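PDB 6VW7: NAD-dependent formate dehydrogenase gamma subunit from Cupriavidus necator, which carries a [2Fe-2S] cluster in a thioredoxin-like domain and probably takes part in electron transfer between formate oxidation and NAD(+) reduction. Local coordinates for residues H82-C87 against A137-G141; C92-A97 against C134-V138; L108-H113 against V121-P125. All blocks are in the same frame, centred on the assembly; numbering follows the deposited sequence. Where two conformers were deposited one is given.

Interaction 1. Residues H82-C87 against A137-G141; sequences HVVQVC and AVMVG. With FES (Fe2/s2 (inorganic) cluster), chain E.
The carbonyl oxygen of A137 is gripped twice: C87 N donates to it at 3.1 Å, and a water that also donates to C87 O reaches it at 2.9 Å. Further along, Q85 and M139 form a hydrogen-bonded pair, with Q85 N 2.8 Å from M139 O and M139 N 2.9 Å from Q85 O. The ladder slackens at its far end, where G141 N makes a weak bond to V83 O. There a second water donates to V83 O and to G141 O and accepts from Q85 NE2 at 2.8 Å, tying the extended glutamine side chain to the backbone where the strands part. This is an antiparallel pairing of two strands of the mixed sheet in a thioredoxin-like ferredoxin domain, 82-87 being the central strand, with 121-126 on its other flank. One face of the pair carries valines. V84 CG1 lies 3.7 Å from V138 CG1 as the two side chains cross obliquely, while V84 CG2 runs beside V140 CG2 at 4.0 Å; helices 97-108 and 150-160 cover this face. On the other, Q85 and M139 lie side by side, and M139 packs on P229 of the beta subunit. At the end of its strand, C87 has SG anti to the backbone N (chi1 -179°), carrying the sulfur past the last backbone bond to bind iron FE1 of the [2Fe-2S] cluster at 2.4 Å.

Interaction 2. Residues C92-A97 against C134-V138; sequences CQSVGA and CGPAV. With FES (Fe2/s2 (inorganic) cluster), chain E.
C92 SG lies against the G135-A137 loop, 3.4 Å from A137 N and 3.8 Å from P136 CA, while bound at 2.5 Å to iron FE1 of the [2Fe-2S] cluster, the same iron that C87 binds. Its torsion, with SG beside the backbone N (chi1 -73°), puts the sulfur between the cluster and the loop. A137 CB lies 3.9 Å from C92 SG and equally far from bridging sulfide S1, so this methyl borders both thiolate and inorganic sulfur.

Van der Waals packing makes up the rest, for no hydrogen bond joins the two segments. V95 turns CG2 onto the peptide between G135 and P136, 3.6 Å from G135 C, and also meets P136 CD. The proline ring comes up against the backbone, with P136 CG 3.3 Å from V95 O. The peptide bond before P136 is cis.

Backbone hydrogen bonding shapes the helical side. C92 O accepts from V95 N and A97 N on opposite faces of its plane, the latter at 2.8 Å, while G96 N reaches Q93 O. With G96 as the C-prime residue at positive phi, this is a Schellman motif closing helix 90-94. A cis-proline just before a sheet strand, beside the redox cysteines, is familiar from thioredoxins; here P136 probably occupies the same place, next to a [2Fe-2S] site.

Interaction 3. Residues L108-H113 against V121-P125; sequences LGCGFH and VTLEP
H113 and P125 meet directly, the imidazole crossing the pyrrolidine at about a right angle with H113 CE1 3.4 Å from P125 CD. The same ring gives ND1 to E124 OE1 at 2.9 Å in a bent hydrogen bond (132° at the hydrogen). ND1 comes to the syn side of OE1 but lies 25° out of the carboxylate plane, and OE1 is likewise tilted from the plane of the imidazole. Ring and carboxylate planes stand 72° apart. Beside them F112 directs CD1 at the E124-P125 peptide, 3.2 Å from P125 N, and the E124 backbone sits at the ring edge. L123 splits its two methyls, CD2 over the phenyl face and CD1 against L108 CD1 at 4.1 Å; L108 CD1 also touches V121 CG1 at 3.9 Å. Near L123 CD2 lies C110 O, a buried carbonyl oxygen without a polar partner in the model.

Several elements position this first shell. H113 N also makes a weak, bent bond to L123 O (2.8 Å). F112 packs against helix 97-108 too, and L108 against helix 150-160. Segment 108-113 leads from the end of helix 97-108 to edge strand 114-115 and packs on strand 121-126. E124 OE2 makes a salt bridge to R75, so each carboxylate oxygen has a partner of its own. Bracketed by R75 and the imidazole, the E124 carboxylate is likely to stay ionised.

Overall arrangement
The three contacts illustrate how contacts in and around one small sheet differ in chemistry with their place. Interactions 1 and 2 are both buried, interaction 3 partly so. Interaction 1 is the pairing at the middle of the sheet, and interaction 3 is tied to it through strand 121-126, which bonds to strand 82-87 on the flank away from 138-140. Interaction 2 lies beyond the strand ends and shares A137 and V138 with interaction 1; both contribute a cysteine to one iron, C87 and C92. Regular backbone bonds dominate interaction 1, metal coordination and packing interaction 2. Interaction 3 mixes apolar contacts with a charged side-chain network, and alone of the three touches no beta subunit.

Interaction 1. Residues H82-C87 against A137-G141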
loop_
_atom_site.group_PDB
_atom_site.type_symbol
_atom_site.label_atom_id
_atom_site.label_comp_id
_atom_site.label_asym_id
_atom_site.label_seq_id
_atom_site.Cartn_x
_atom_site.Cartn_y
_atom_site.Cartn_z
ATOM N N HIS A 82 -22.359 -5.820 -9.886
ATOM C CA HIS A 82 -21.259 -5.874 -8.928
ATOM C C HIS A 82 -19.955 -6.206 -9.645
ATOM O O HIS A 82 -19.906 -7.141 -10.451
ATOM C CB HIS A 82 -21.531 -6.921 -7.849
ATOM C CG HIS A 82 -22.813 -6.704 -7.115
ATOM N ND1 HIS A 82 -22.959 -5.730 -6.152
ATOM C CD2 HIS A 82 -24.008 -7.333 -7.203
ATOM C CE1 HIS A 82 -24.193 -5.761 -5.684
ATOM N NE2 HIS A 82 -24.851 -6.724 -6.305
ATOM N N VAL A 83 -18.907 -5.440 -9.352
ATOM C CA VAL A 83 -17.559 -5.731 -9.826
ATOM C C VAL A 83 -16.841 -6.467 -8.704
ATOM O O VAL A 83 -16.574 -5.895 -7.638
ATOM C CB VAL A 83 -16.793 -4.463 -10.228
ATOM C CG1 VAL A 83 -15.380 -4.832 -10.655
ATOM C CG2 VAL A 83 -17.505 -3.736 -11.347
ATOM N N VAL A 84 -16.540 -7.734 -8.939
ATOM C CA VAL A 84 -15.820 -8.570 -7.988
ATOM C C VAL A 84 -14.369 -8.629 -8.453
ATOM O O VAL A 84 -14.093 -9.162 -9.530
ATOM C CB VAL A 84 -16.427 -9.977 -7.908
ATOM C CG1 VAL A 84 -15.635 -10.841 -6.936
ATOM C CG2 VAL A 84 -17.881 -9.903 -7.499
ATOM N N GLN A 85 -13.451 -8.048 -7.669
ATOM C CA GLN A 85 -12.016 -8.061 -7.960
ATOM C C GLN A 85 -11.346 -9.156 -7.145
ATOM O O GLN A 85 -11.461 -9.169 -5.915
ATOM C CB GLN A 85 -11.359 -6.715 -7.644
ATOM C CG GLN A 85 -11.970 -5.535 -8.379
ATOM C CD GLN A 85 -11.378 -4.217 -7.923
ATOM O OE1 GLN A 85 -10.230 -3.923 -8.214
ATOM N NE2 GLN A 85 -12.162 -3.417 -7.218
ATOM N N VAL A 86 -10.642 -10.056 -7.828
ATOM C CA VAL A 86 -9.892 -11.144 -7.205
ATOM C C VAL A 86 -8.403 -10.826 -7.330
ATOM O O VAL A 86 -7.886 -10.647 -8.441
ATOM C CB VAL A 86 -10.224 -12.496 -7.858
ATOM C CG1 VAL A 86 -9.411 -13.635 -7.217
ATOM C CG2 VAL A 86 -11.734 -12.758 -7.797
ATOM N N CYS A 87 -7.709 -10.765 -6.197
ATOM C CA CYS A 87 -6.287 -10.456 -6.235
ATOM C C CYS A 87 -5.500 -11.608 -6.846
ATOM O O CYS A 87 -5.718 -12.773 -6.504
ATOM C CB CYS A 87 -5.747 -10.144 -4.844
ATOM S SG CYS A 87 -3.982 -9.723 -4.955
ATOM N N ALA A 137 -7.415 -12.388 -1.248
ATOM C CA ALA A 137 -8.208 -11.196 -1.019
ATOM C C ALA A 137 -9.150 -10.960 -2.192
ATOM O O ALA A 137 -8.811 -11.240 -3.347
ATOM C CB ALA A 137 -7.303 -9.982 -0.807
ATOM N N VAL A 138 -10.346 -10.459 -1.878
ATOM C CA VAL A 138 -11.362 -10.103 -2.862
ATOM C C VAL A 138 -11.988 -8.784 -2.431
ATOM O O VAL A 138 -12.202 -8.552 -1.238
ATOM C CB VAL A 138 -12.436 -11.207 -3.001
ATOM C CG1 VAL A 138 -13.612 -10.727 -3.855
ATOM C CG2 VAL A 138 -11.828 -12.468 -3.615
ATOM N N MET A 139 -12.264 -7.914 -3.399
ATOM C CA MET A 139 -13.010 -6.687 -3.159
ATOM C C MET A 139 -14.259 -6.671 -4.031
ATOM O O MET A 139 -14.183 -6.939 -5.234
ATOM C CB MET A 139 -12.158 -5.446 -3.457
ATOM C CG MET A 139 -12.852 -4.109 -3.065
ATOM S SD MET A 139 -11.677 -2.732 -3.162
ATOM C CE MET A 139 -11.466 -2.326 -1.446
ATOM N N VAL A 140 -15.402 -6.350 -3.428
ATOM C CA VAL A 140 -16.657 -6.183 -4.154
ATOM C C VAL A 140 -17.127 -4.758 -3.907
ATOM O O VAL A 140 -17.491 -4.400 -2.778
ATOM C CB VAL A 140 -17.724 -7.200 -3.736
ATOM C CG1 VAL A 140 -18.940 -7.056 -4.639
ATOM C CG2 VAL A 140 -17.161 -8.613 -3.800
ATOM N N GLY A 141 -17.110 -3.947 -4.958
ATOM C CA GLY A 141 -17.326 -2.530 -4.813
ATOM C C GLY A 141 -16.168 -1.971 -4.020
ATOM O O GLY A 141 -15.045 -1.882 -4.521
HETATM FE FE1 FES E . -3.178 -9.915 -2.712
HETATM FE FE2 FES E . -1.588 -8.042 -1.598
HETATM S S1 FES E . -3.775 -8.347 -1.251
HETATM S S2 FES E . -1.009 -9.778 -2.908
HETATM O O HOH W 1 -14.942 -3.749 -7.073
HETATM O O HOH W 2 -7.161 -13.468 -4.059
#

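Interaction 2. Residues C92-A97 against C134-V138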
loop_
_atom_site.group_PDB
_atom_site.type_symbol
_atom_site.label_atom_id
_atom_site.label_comp_id
_atom_site.label_asym_id
_atom_site.label_seq_id
_atom_site.Cartn_x
_atom_site.Cartn_y
_atom_site.Cartn_z
ATOM N N CYS A 92 -1.179 -13.169 -2.254
ATOM C CA CYS A 92 -2.370 -13.997 -2.385
ATOM C C CYS A 92 -2.091 -15.288 -3.143
ATOM O O CYS A 92 -2.704 -16.316 -2.838
ATOM C CB CYS A 92 -3.491 -13.195 -3.024
ATOM S SG CYS A 92 -4.120 -12.004 -1.834
ATOM N N GLN A 93 -1.198 -15.256 -4.142
ATOM C CA GLN A 93 -0.779 -16.488 -4.813
ATOM C C GLN A 93 -0.265 -17.515 -3.824
ATOM O O GLN A 93 -0.533 -18.715 -3.967
ATOM C CB GLN A 93 0.323 -16.212 -5.833
ATOM C CG GLN A 93 -0.104 -15.561 -7.119
ATOM C CD GLN A 93 1.095 -15.099 -7.913
ATOM O OE1 GLN A 93 2.203 -15.649 -7.774
ATOM N NE2 GLN A 93 0.907 -14.055 -8.709
ATOM N N SER A 94 0.550 -17.063 -2.862
ATOM C CA SER A 94 1.200 -17.964 -1.915
ATOM C C SER A 94 0.208 -18.674 -1.008
ATOM O O SER A 94 0.573 -19.673 -0.377
ATOM C CB SER A 94 2.232 -17.194 -1.091
ATOM O OG SER A 94 1.624 -16.464 -0.053
ATOM N N VAL A 95 -1.022 -18.172 -0.905
ATOM C CA VAL A 95 -2.038 -18.825 -0.089
ATOM C C VAL A 95 -3.260 -19.206 -0.919
ATOM O O VAL A 95 -4.364 -19.330 -0.383
ATOM C CB VAL A 95 -2.439 -17.942 1.106
ATOM C CG1 VAL A 95 -1.270 -17.854 2.097
ATOM C CG2 VAL A 95 -2.904 -16.549 0.629
ATOM N N GLY A 96 -3.080 -19.400 -2.216
ATOM C CA GLY A 96 -4.076 -20.051 -3.038
ATOM C C GLY A 96 -4.871 -19.198 -4.012
ATOM O O GLY A 96 -5.944 -19.642 -4.453
ATOM N N ALA A 97 -4.386 -18.006 -4.370
ATOM C CA ALA A 97 -5.162 -17.143 -5.266
ATOM C C ALA A 97 -5.405 -17.795 -6.623
ATOM O O ALA A 97 -6.426 -17.522 -7.262
ATOM C CB ALA A 97 -4.466 -15.789 -5.453
ATOM N N CYS A 134 -3.694 -11.467 4.812
ATOM C CA CYS A 134 -4.947 -12.161 5.093
ATOM C C CYS A 134 -5.650 -12.543 3.799
ATOM O O CYS A 134 -6.880 -12.492 3.694
ATOM C CB CYS A 134 -5.854 -11.322 5.993
ATOM S SG CYS A 134 -6.427 -9.754 5.305
ATOM N N GLY A 135 -4.873 -12.955 2.802
ATOM C CA GLY A 135 -5.428 -13.391 1.544
ATOM C C GLY A 135 -5.873 -14.834 1.586
ATOM O O GLY A 135 -5.794 -15.492 2.630
ATOM N N PRO A 136 -6.366 -15.362 0.452
ATOM C CA PRO A 136 -6.608 -14.637 -0.800
ATOM C C PRO A 136 -7.657 -13.532 -0.616
ATOM O O PRO A 136 -8.635 -13.707 0.126
ATOM C CB PRO A 136 -7.121 -15.724 -1.753
ATOM C CG PRO A 136 -6.619 -17.001 -1.173
ATOM C CD PRO A 136 -6.652 -16.799 0.310
ATOM N N ALA A 137 -7.415 -12.388 -1.248
ATOM C CA ALA A 137 -8.208 -11.196 -1.019
ATOM C C ALA A 137 -9.150 -10.960 -2.192
ATOM O O ALA A 137 -8.811 -11.240 -3.347
ATOM C CB ALA A 137 -7.303 -9.982 -0.807
ATOM N N VAL A 138 -10.346 -10.459 -1.878
ATOM C CA VAL A 138 -11.362 -10.103 -2.862
ATOM C C VAL A 138 -11.988 -8.784 -2.431
ATOM O O VAL A 138 -12.202 -8.552 -1.238
ATOM C CB VAL A 138 -12.436 -11.207 -3.001
ATOM C CG1 VAL A 138 -13.612 -10.727 -3.855
ATOM C CG2 VAL A 138 -11.828 -12.468 -3.615
HETATM FE FE1 FES E . -3.178 -9.915 -2.712
HETATM FE FE2 FES E . -1.588 -8.042 -1.598
HETATM S S1 FES E . -3.775 -8.347 -1.251
HETATM S S2 FES E . -1.009 -9.778 -2.908
#

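Interaction 3. Residues L108-H113 against V121-P125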
loop_
_atom_site.group_PDB
_atom_site.type_symbol
_atom_site.label_atom_id
_atom_site.label_comp_id
_atom_site.label_asym_id
_atom_site.label_seq_id
_atom_site.Cartn_x
_atom_site.Cartn_y
_atom_site.Cartn_z
ATOM N N LEU A 108 -18.896 -18.685 -11.768
ATOM C CA LEU A 108 -19.577 -17.601 -12.465
ATOM C C LEU A 108 -19.809 -17.881 -13.946
ATOM O O LEU A 108 -20.643 -17.215 -14.561
ATOM C CB LEU A 108 -18.781 -16.304 -12.305
ATOM C CG LEU A 108 -18.651 -15.849 -10.852
ATOM C CD1 LEU A 108 -17.642 -14.718 -10.734
ATOM C CD2 LEU A 108 -20.008 -15.435 -10.287
ATOM N N GLY A 109 -19.075 -18.817 -14.541
ATOM C CA GLY A 109 -19.258 -19.111 -15.948
ATOM C C GLY A 109 -18.684 -18.093 -16.905
ATOM O O GLY A 109 -19.121 -18.032 -18.057
ATOM N N CYS A 110 -17.714 -17.292 -16.471
ATOM C CA CYS A 110 -17.100 -16.301 -17.341
ATOM C C CYS A 110 -15.657 -16.097 -16.909
ATOM O O CYS A 110 -15.274 -16.431 -15.785
ATOM C CB CYS A 110 -17.865 -14.969 -17.316
ATOM S SG CYS A 110 -17.739 -14.052 -15.754
ATOM N N GLY A 111 -14.855 -15.547 -17.819
ATOM C CA GLY A 111 -13.467 -15.265 -17.534
ATOM C C GLY A 111 -13.272 -13.894 -16.914
ATOM O O GLY A 111 -14.218 -13.151 -16.653
ATOM N N PHE A 112 -12.002 -13.559 -16.687
ATOM C CA PHE A 112 -11.649 -12.229 -16.216
ATOM C C PHE A 112 -11.982 -11.187 -17.277
ATOM O O PHE A 112 -11.987 -11.470 -18.480
ATOM C CB PHE A 112 -10.163 -12.155 -15.859
ATOM C CG PHE A 112 -9.840 -12.692 -14.496
ATOM C CD1 PHE A 112 -10.160 -11.966 -13.358
ATOM C CD2 PHE A 112 -9.217 -13.918 -14.350
ATOM C CE1 PHE A 112 -9.868 -12.455 -12.098
ATOM C CE2 PHE A 112 -8.915 -14.409 -13.095
ATOM C CZ PHE A 112 -9.242 -13.676 -11.966
ATOM N N HIS A 113 -12.286 -9.977 -16.814
ATOM C CA HIS A 113 -12.729 -8.874 -17.662
ATOM C C HIS A 113 -14.062 -9.174 -18.348
ATOM O O HIS A 113 -14.420 -8.515 -19.327
ATOM C CB HIS A 113 -11.670 -8.501 -18.709
ATOM C CG HIS A 113 -10.293 -8.314 -18.146
ATOM N ND1 HIS A 113 -9.972 -7.289 -17.284
ATOM C CD2 HIS A 113 -9.153 -9.018 -18.335
ATOM C CE1 HIS A 113 -8.694 -7.375 -16.958
ATOM N NE2 HIS A 113 -8.174 -8.415 -17.584
ATOM N N VAL A 121 -22.623 -9.952 -12.022
ATOM C CA VAL A 121 -21.244 -9.893 -11.559
ATOM C C VAL A 121 -20.328 -9.647 -12.749
ATOM O O VAL A 121 -20.455 -10.308 -13.786
ATOM C CB VAL A 121 -20.833 -11.186 -10.826
ATOM C CG1 VAL A 121 -19.307 -11.236 -10.617
ATOM C CG2 VAL A 121 -21.550 -11.290 -9.497
ATOM N N THR A 122 -19.418 -8.690 -12.601
ATOM C CA THR A 122 -18.270 -8.532 -13.490
ATOM C C THR A 122 -17.029 -8.982 -12.729
ATOM O O THR A 122 -16.739 -8.462 -11.645
ATOM C CB THR A 122 -18.118 -7.083 -13.961
ATOM O OG1 THR A 122 -19.208 -6.743 -14.830
ATOM C CG2 THR A 122 -16.804 -6.892 -14.703
ATOM N N LEU A 123 -16.305 -9.941 -13.298
ATOM C CA LEU A 123 -15.112 -10.513 -12.684
ATOM C C LEU A 123 -13.874 -9.795 -13.217
ATOM O O LEU A 123 -13.643 -9.773 -14.430
ATOM C CB LEU A 123 -15.037 -12.010 -12.976
ATOM C CG LEU A 123 -13.885 -12.792 -12.354
ATOM C CD1 LEU A 123 -14.000 -12.753 -10.845
ATOM C CD2 LEU A 123 -13.927 -14.217 -12.872
ATOM N N GLU A 124 -13.092 -9.195 -12.315
ATOM C CA GLU A 124 -11.891 -8.446 -12.668
ATOM C C GLU A 124 -10.702 -8.904 -11.837
ATOM O O GLU A 124 -10.860 -9.213 -10.648
ATOM C CB GLU A 124 -12.095 -6.940 -12.441
ATOM C CG GLU A 124 -13.165 -6.297 -13.309
ATOM C CD GLU A 124 -12.662 -5.922 -14.696
ATOM O OE1 GLU A 124 -11.497 -6.235 -15.040
ATOM O OE2 GLU A 124 -13.444 -5.302 -15.445
ATOM N N PRO A 125 -9.499 -8.932 -12.412
ATOM C CA PRO A 125 -8.309 -9.131 -11.590
ATOM C C PRO A 125 -7.893 -7.810 -10.963
ATOM O O PRO A 125 -8.181 -6.726 -11.475
ATOM C CB PRO A 125 -7.264 -9.636 -12.596
ATOM C CG PRO A 125 -7.619 -8.896 -13.859
ATOM C CD PRO A 125 -9.145 -8.665 -13.818
#